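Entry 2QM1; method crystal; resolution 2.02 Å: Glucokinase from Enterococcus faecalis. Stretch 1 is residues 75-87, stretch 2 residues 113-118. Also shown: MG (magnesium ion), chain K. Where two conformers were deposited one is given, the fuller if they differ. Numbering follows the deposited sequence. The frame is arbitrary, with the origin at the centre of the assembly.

Stretch 1 75-87: TPGSVDIEKGTVV
Stretch 2, residues 113-118: ALDNDA

How do the two backbones run, and where do they meet? In stretch 1, T75 is extended (phi/psi -140/147), P76 (-61/154) and G77 (93/-168) lead into strand 78-80, residues 81-83 take helical angles, and G84 (64/42) turns the chain back into strand 85-87. The hairpin is closed by S78 N to V87 O at 2.6 Å, V87 N to S78 O at 2.8 Å and D80 N to T85 O at 3.1 Å, all hydrogen bonds. Stretch 2 is strand from A113 to N116 (L114 -141/161, D115 -154/171, N116 -63/152), then enters a helix at D117 (-67/-43), with N116 in the N-cap position. Strands 78-80 and 113-116 pass 5.9 Å apart at closest approach, with 143° between their directions, so they run roughly opposite ways without pairing; V79 CA lies 5.8 Å from D115 CA.

Which backbone atoms tie the stretches together? The link is a parallel bridge at T75, whose CA is 5.0 Å from N116 CA. T75 N donates to D115 O at 3.0 Å, and D117 N donates a weak hydrogen bond to T75 O at 2.9 Å, its N-H...O angle being only 122°. N116 CA adds a CA-H...O contact with T75 O at 3.4 Å. One residue of stretch 1 thus grips the point where strand becomes helix. Its side chain points away, chi1 t, and T75 OG1 hydrogen-bonds to P76 O at 2.8 Å, satisfying the hydroxyl within its own stretch.

What fills the space between the hairpin and the strand? The two stretches bury 455 Å² between them, both sides summed. L114 (chi1 p, chi2 t) points toward stretch 1 and has the largest area covered, about 100 Å². Its CD2 packs 3.5 Å from V79 CG1 and its CD1 3.6 Å from V86 CG2, so the forked leucine end meets two valines, both with chi1 t; all three are buried, which suits their apolar side chains. CD2 also lies 3.7 Å from G84 CA; the positive phi there favours glycine, which leaves the leucine methyl close to bare backbone. V79 uses its other branch too, with CG2 3.7 Å from N116 N. I81 sets off sideways, but its m, m rotamer brings CD1 to 3.5 Å from L114 O and 3.3 Å from D115 OD2. Water 1 joins the same region, donating to I81 O at 3.3 Å and accepting a weak bond from L114 N at 3.4 Å.

How are the polar side chains near the junction accommodated? D115 points away from stretch 1, and its OD1 accepts from N116 N at 2.6 Å, while OD2 is hydrogen-bonded elsewhere in the structure. D117, with chi1 p, turns toward stretch 1 and sets OD2 3.9 Å from P76 CA, while its OD1 takes a weak hydrogen bond from A118 N at 2.9 Å. G77 has positive phi, which suits glycine, and a CB there would clash with V87 O. Within the hairpin loop, K83 N donates to D80 OD1 at 3.2 Å, a bond that closes back from the loop onto the end of the strand.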

ATOM      1  N   THR B  75       3.705 -20.584   1.249  1.00 39.14           N
ATOM      2  CA  THR B  75       5.044 -20.971   0.829  1.00 40.60           C
ATOM      3  C   THR B  75       5.954 -19.747   0.849  1.00 40.88           C
ATOM      4  O   THR B  75       5.509 -18.630   0.542  1.00 39.70           O
ATOM      5  CB  THR B  75       5.056 -21.539  -0.612  1.00 38.81           C
ATOM      6  OG1 THR B  75       6.417 -21.823  -1.021  1.00 41.00           O
ATOM      7  CG2 THR B  75       4.454 -20.540  -1.566  1.00 41.00           C
ATOM      8  N   PRO B  76       7.233 -19.960   1.157  1.00 42.39           N
ATOM      9  CA  PRO B  76       8.232 -18.921   0.947  1.00 43.10           C
ATOM     10  C   PRO B  76       8.269 -18.582  -0.545  1.00 44.20           C
ATOM     11  O   PRO B  76       7.900 -19.424  -1.377  1.00 44.27           O
ATOM     12  CB  PRO B  76       9.538 -19.602   1.355  1.00 42.91           C
ATOM     13  CG  PRO B  76       9.122 -20.707   2.240  1.00 44.30           C
ATOM     14  CD  PRO B  76       7.847 -21.196   1.662  1.00 42.69           C
ATOM     15  N   GLY B  77       8.680 -17.347  -0.859  1.00 45.76           N
ATOM     16  CA  GLY B  77       8.836 -16.835  -2.227  1.00 44.91           C
ATOM     17  C   GLY B  77       7.622 -16.117  -2.770  1.00 45.38           C
ATOM     18  O   GLY B  77       6.676 -15.842  -2.045  1.00 46.19           O
ATOM     19  N   SER B  78       7.609 -15.843  -4.074  1.00 45.06           N
ATOM     20  CA  SER B  78       6.483 -15.105  -4.605  1.00 45.90           C
ATOM     21  C   SER B  78       5.566 -15.983  -5.482  1.00 44.87           C
ATOM     22  O   SER B  78       6.004 -16.895  -6.181  1.00 42.91           O
ATOM     23  CB  SER B  78       6.927 -13.795  -5.242  1.00 46.68           C
ATOM     24  OG  SER B  78       6.827 -13.820  -6.630  1.00 51.64           O
ATOM     25  N   VAL B  79       4.272 -15.736  -5.377  1.00 44.27           N
ATOM     26  CA  VAL B  79       3.318 -16.663  -5.940  1.00 43.28           C
ATOM     27  C   VAL B  79       2.488 -15.971  -7.001  1.00 44.89           C
ATOM     28  O   VAL B  79       1.922 -14.921  -6.745  1.00 45.47           O
ATOM     29  CB  VAL B  79       2.398 -17.291  -4.805  1.00 43.55           C
ATOM     30  CG1 VAL B  79       1.276 -18.175  -5.404  1.00 41.03           C
ATOM     31  CG2 VAL B  79       3.253 -18.127  -3.814  1.00 37.69           C
ATOM     32  N   ASP B  80       2.404 -16.587  -8.179  1.00 44.95           N
ATOM     33  CA  ASP B  80       1.455 -16.187  -9.203  1.00 46.66           C
ATOM     34  C   ASP B  80       0.206 -17.033  -8.904  1.00 47.23           C
ATOM     35  O   ASP B  80       0.227 -18.262  -9.039  1.00 45.18           O
ATOM     36  CB  ASP B  80       1.993 -16.485 -10.612  1.00 47.87           C
ATOM     37  CG  ASP B  80       1.149 -15.859 -11.701  1.00 50.15           C
ATOM     38  OD1 ASP B  80      -0.073 -15.792 -11.518  1.00 49.49           O
ATOM     39  OD2 ASP B  80       1.718 -15.418 -12.732  1.00 55.22           O
ATOM     40  N   ILE B  81      -0.824 -16.341  -8.430  1.00 47.40           N
ATOM     41  CA  ILE B  81      -2.087 -16.898  -8.020  1.00 51.00           C
ATOM     42  C   ILE B  81      -2.796 -17.566  -9.195  1.00 51.94           C
ATOM     43  O   ILE B  81      -3.227 -18.699  -9.074  1.00 53.32           O
ATOM     44  CB  ILE B  81      -2.989 -15.774  -7.389  1.00 51.04           C
ATOM     45  CG1 ILE B  81      -2.274 -15.121  -6.188  1.00 52.42           C
ATOM     46  CG2 ILE B  81      -4.396 -16.281  -7.085  1.00 51.93           C
ATOM     47  CD1 ILE B  81      -2.063 -16.039  -4.994  1.00 55.00           C
ATOM     48  N   GLU B  82      -2.907 -16.866 -10.323  1.00 53.24           N
ATOM     49  CA  GLU B  82      -3.534 -17.431 -11.512  1.00 54.83           C
ATOM     50  C   GLU B  82      -2.789 -18.704 -11.946  1.00 53.74           C
ATOM     51  O   GLU B  82      -3.412 -19.720 -12.202  1.00 54.88           O
ATOM     52  CB  GLU B  82      -3.599 -16.405 -12.669  1.00 55.91           C
ATOM     53  CG  GLU B  82      -4.707 -16.755 -13.697  1.00 62.26           C
ATOM     54  CD  GLU B  82      -4.320 -16.515 -15.144  1.00 70.55           C
ATOM     55  OE1 GLU B  82      -3.453 -17.255 -15.679  1.00 74.36           O
ATOM     56  OE2 GLU B  82      -4.917 -15.596 -15.764  1.00 75.82           O
ATOM     57  N   LYS B  83      -1.458 -18.639 -11.991  1.00 52.18           N
ATOM     58  CA  LYS B  83      -0.616 -19.768 -12.412  1.00 50.95           C
ATOM     59  C   LYS B  83      -0.508 -20.927 -11.406  1.00 48.92           C
ATOM     60  O   LYS B  83      -0.257 -22.053 -11.822  1.00 47.57           O
ATOM     61  CB  LYS B  83       0.802 -19.266 -12.792  1.00 51.80           C
ATOM     62  CG  LYS B  83       1.139 -19.337 -14.270  1.00 55.17           C
ATOM     63  CD  LYS B  83      -0.015 -18.837 -15.136  1.00 62.17           C
ATOM     64  CE  LYS B  83       0.320 -17.545 -15.856  1.00 62.88           C
ATOM     65  NZ  LYS B  83       0.697 -17.880 -17.233  1.00 64.08           N
ATOM     66  N   GLY B  84      -0.671 -20.637 -10.101  1.00 46.32           N
ATOM     67  CA  GLY B  84      -0.375 -21.614  -9.030  1.00 44.39           C
ATOM     68  C   GLY B  84       1.103 -22.008  -8.955  1.00 43.73           C
ATOM     69  O   GLY B  84       1.473 -23.167  -8.752  1.00 41.39           O
ATOM     70  N   THR B  85       1.947 -21.003  -9.103  1.00 42.63           N
ATOM     71  CA  THR B  85       3.337 -21.170  -9.461  1.00 43.92           C
ATOM     72  C   THR B  85       4.121 -20.394  -8.359  1.00 43.50           C
ATOM     73  O   THR B  85       3.606 -19.406  -7.836  1.00 41.09           O
ATOM     74  CB  THR B  85       3.428 -20.561 -10.882  1.00 43.69           C
ATOM     75  OG1 THR B  85       3.634 -21.587 -11.890  1.00 50.49           O
ATOM     76  CG2 THR B  85       4.391 -19.517 -10.964  1.00 44.51           C
ATOM     77  N   VAL B  86       5.305 -20.867  -7.989  1.00 43.21           N
ATOM     78  CA  VAL B  86       6.130 -20.224  -6.961  1.00 45.60           C
ATOM     79  C   VAL B  86       7.518 -19.874  -7.533  1.00 46.92           C
ATOM     80  O   VAL B  86       8.245 -20.768  -8.030  1.00 47.31           O
ATOM     81  CB  VAL B  86       6.350 -21.176  -5.712  1.00 46.00           C
ATOM     82  CG1 VAL B  86       7.116 -20.430  -4.594  1.00 46.80           C
ATOM     83  CG2 VAL B  86       5.033 -21.733  -5.203  1.00 43.78           C
ATOM     84  N   VAL B  87       7.870 -18.589  -7.471  1.00 47.44           N
ATOM     85  CA  VAL B  87       9.189 -18.117  -7.877  1.00 49.52           C
ATOM     86  C   VAL B  87       9.918 -17.449  -6.668  1.00 50.48           C
ATOM     87  O   VAL B  87       9.287 -16.805  -5.851  1.00 50.53           O
ATOM     88  CB  VAL B  87       9.064 -17.179  -9.132  1.00 49.49           C
ATOM     89  CG1 VAL B  87       8.755 -15.723  -8.751  1.00 50.68           C
ATOM     90  CG2 VAL B  87      10.255 -17.284 -10.037  1.00 49.74           C
ATOM     91  N   ALA B 113      -5.091 -24.216  -3.447  1.00 39.47           N
ATOM     92  CA  ALA B 113      -4.747 -22.840  -3.648  1.00 40.48           C
ATOM     93  C   ALA B 113      -3.483 -22.557  -2.851  1.00 41.29           C
ATOM     94  O   ALA B 113      -3.217 -23.198  -1.842  1.00 40.60           O
ATOM     95  CB  ALA B 113      -5.887 -21.904  -3.201  1.00 39.89           C
ATOM     96  N   LEU B 114      -2.658 -21.640  -3.320  0.50 41.27           N
ATOM     97  CA  LEU B 114      -1.487 -21.336  -2.519  0.50 41.78           C
ATOM     98  C   LEU B 114      -1.199 -19.870  -2.548  0.50 42.04           C
ATOM     99  O   LEU B 114      -1.639 -19.137  -3.436  0.50 41.68           O
ATOM    100  CB  LEU B 114      -0.250 -22.152  -2.965  0.50 41.69           C
ATOM    101  CG  LEU B 114       0.585 -21.651  -4.153  0.50 41.84           C
ATOM    102  CD1 LEU B 114       1.645 -22.653  -4.495  0.50 38.10           C
ATOM    103  CD2 LEU B 114      -0.264 -21.317  -5.374  0.50 40.07           C
ATOM    104  N   ASP B 115      -0.425 -19.448  -1.566  1.00 42.36           N
ATOM    105  CA  ASP B 115      -0.075 -18.039  -1.455  1.00 43.05           C
ATOM    106  C   ASP B 115       1.245 -17.893  -0.726  1.00 41.01           C
ATOM    107  O   ASP B 115       1.806 -18.860  -0.268  1.00 41.16           O
ATOM    108  CB  ASP B 115      -1.222 -17.160  -0.868  1.00 41.76           C
ATOM    109  CG  ASP B 115      -1.223 -15.715  -1.440  1.00 46.55           C
ATOM    110  OD1 ASP B 115      -0.126 -15.058  -1.578  1.00 45.88           O
ATOM    111  OD2 ASP B 115      -2.335 -15.258  -1.791  1.00 45.51           O
ATOM    112  N   ASN B 116       1.768 -16.694  -0.712  1.00 41.75           N
ATOM    113  CA  ASN B 116       3.003 -16.419   0.022  1.00 41.23           C
ATOM    114  C   ASN B 116       2.789 -16.660   1.528  1.00 41.96           C
ATOM    115  O   ASN B 116       1.691 -16.475   2.034  1.00 40.19           O
ATOM    116  CB  ASN B 116       3.418 -14.993  -0.248  1.00 41.65           C
ATOM    117  CG  ASN B 116       4.418 -14.512   0.728  1.00 40.08           C
ATOM    118  OD1 ASN B 116       5.606 -14.796   0.589  1.00 44.08           O
ATOM    119  ND2 ASN B 116       3.958 -13.871   1.763  1.00 37.85           N
ATOM    120  N   ASP B 117       3.851 -17.026   2.242  1.00 42.56           N
ATOM    121  CA  ASP B 117       3.717 -17.469   3.624  1.00 43.85           C
ATOM    122  C   ASP B 117       3.257 -16.387   4.609  1.00 43.71           C
ATOM    123  O   ASP B 117       2.372 -16.648   5.409  1.00 43.97           O
ATOM    124  CB  ASP B 117       4.980 -18.195   4.114  1.00 44.51           C
ATOM    125  CG  ASP B 117       6.255 -17.334   4.042  1.00 46.16           C
ATOM    126  OD1 ASP B 117       6.239 -16.243   3.434  1.00 47.84           O
ATOM    127  OD2 ASP B 117       7.306 -17.794   4.567  1.00 47.92           O
ATOM    128  N   ALA B 118       3.788 -15.166   4.515  1.00 43.30           N
ATOM    129  CA  ALA B 118       3.238 -14.069   5.346  1.00 42.03           C
ATOM    130  C   ALA B 118       1.879 -13.605   4.866  1.00 41.49           C
ATOM    131  O   ALA B 118       1.084 -13.166   5.667  1.00 41.17           O
ATOM    132  CB  ALA B 118       4.193 -12.931   5.459  1.00 42.39           C
TER
HETATM  133 MG    MG K1008       3.702 -11.499   1.932  1.00 25.29          MG
HETATM  134  O   HOH W   1      -3.243 -20.782  -6.518  1.00 40.73           O
HETATM  135  O   HOH W   2       4.748 -10.828  -0.104  1.00 25.51           O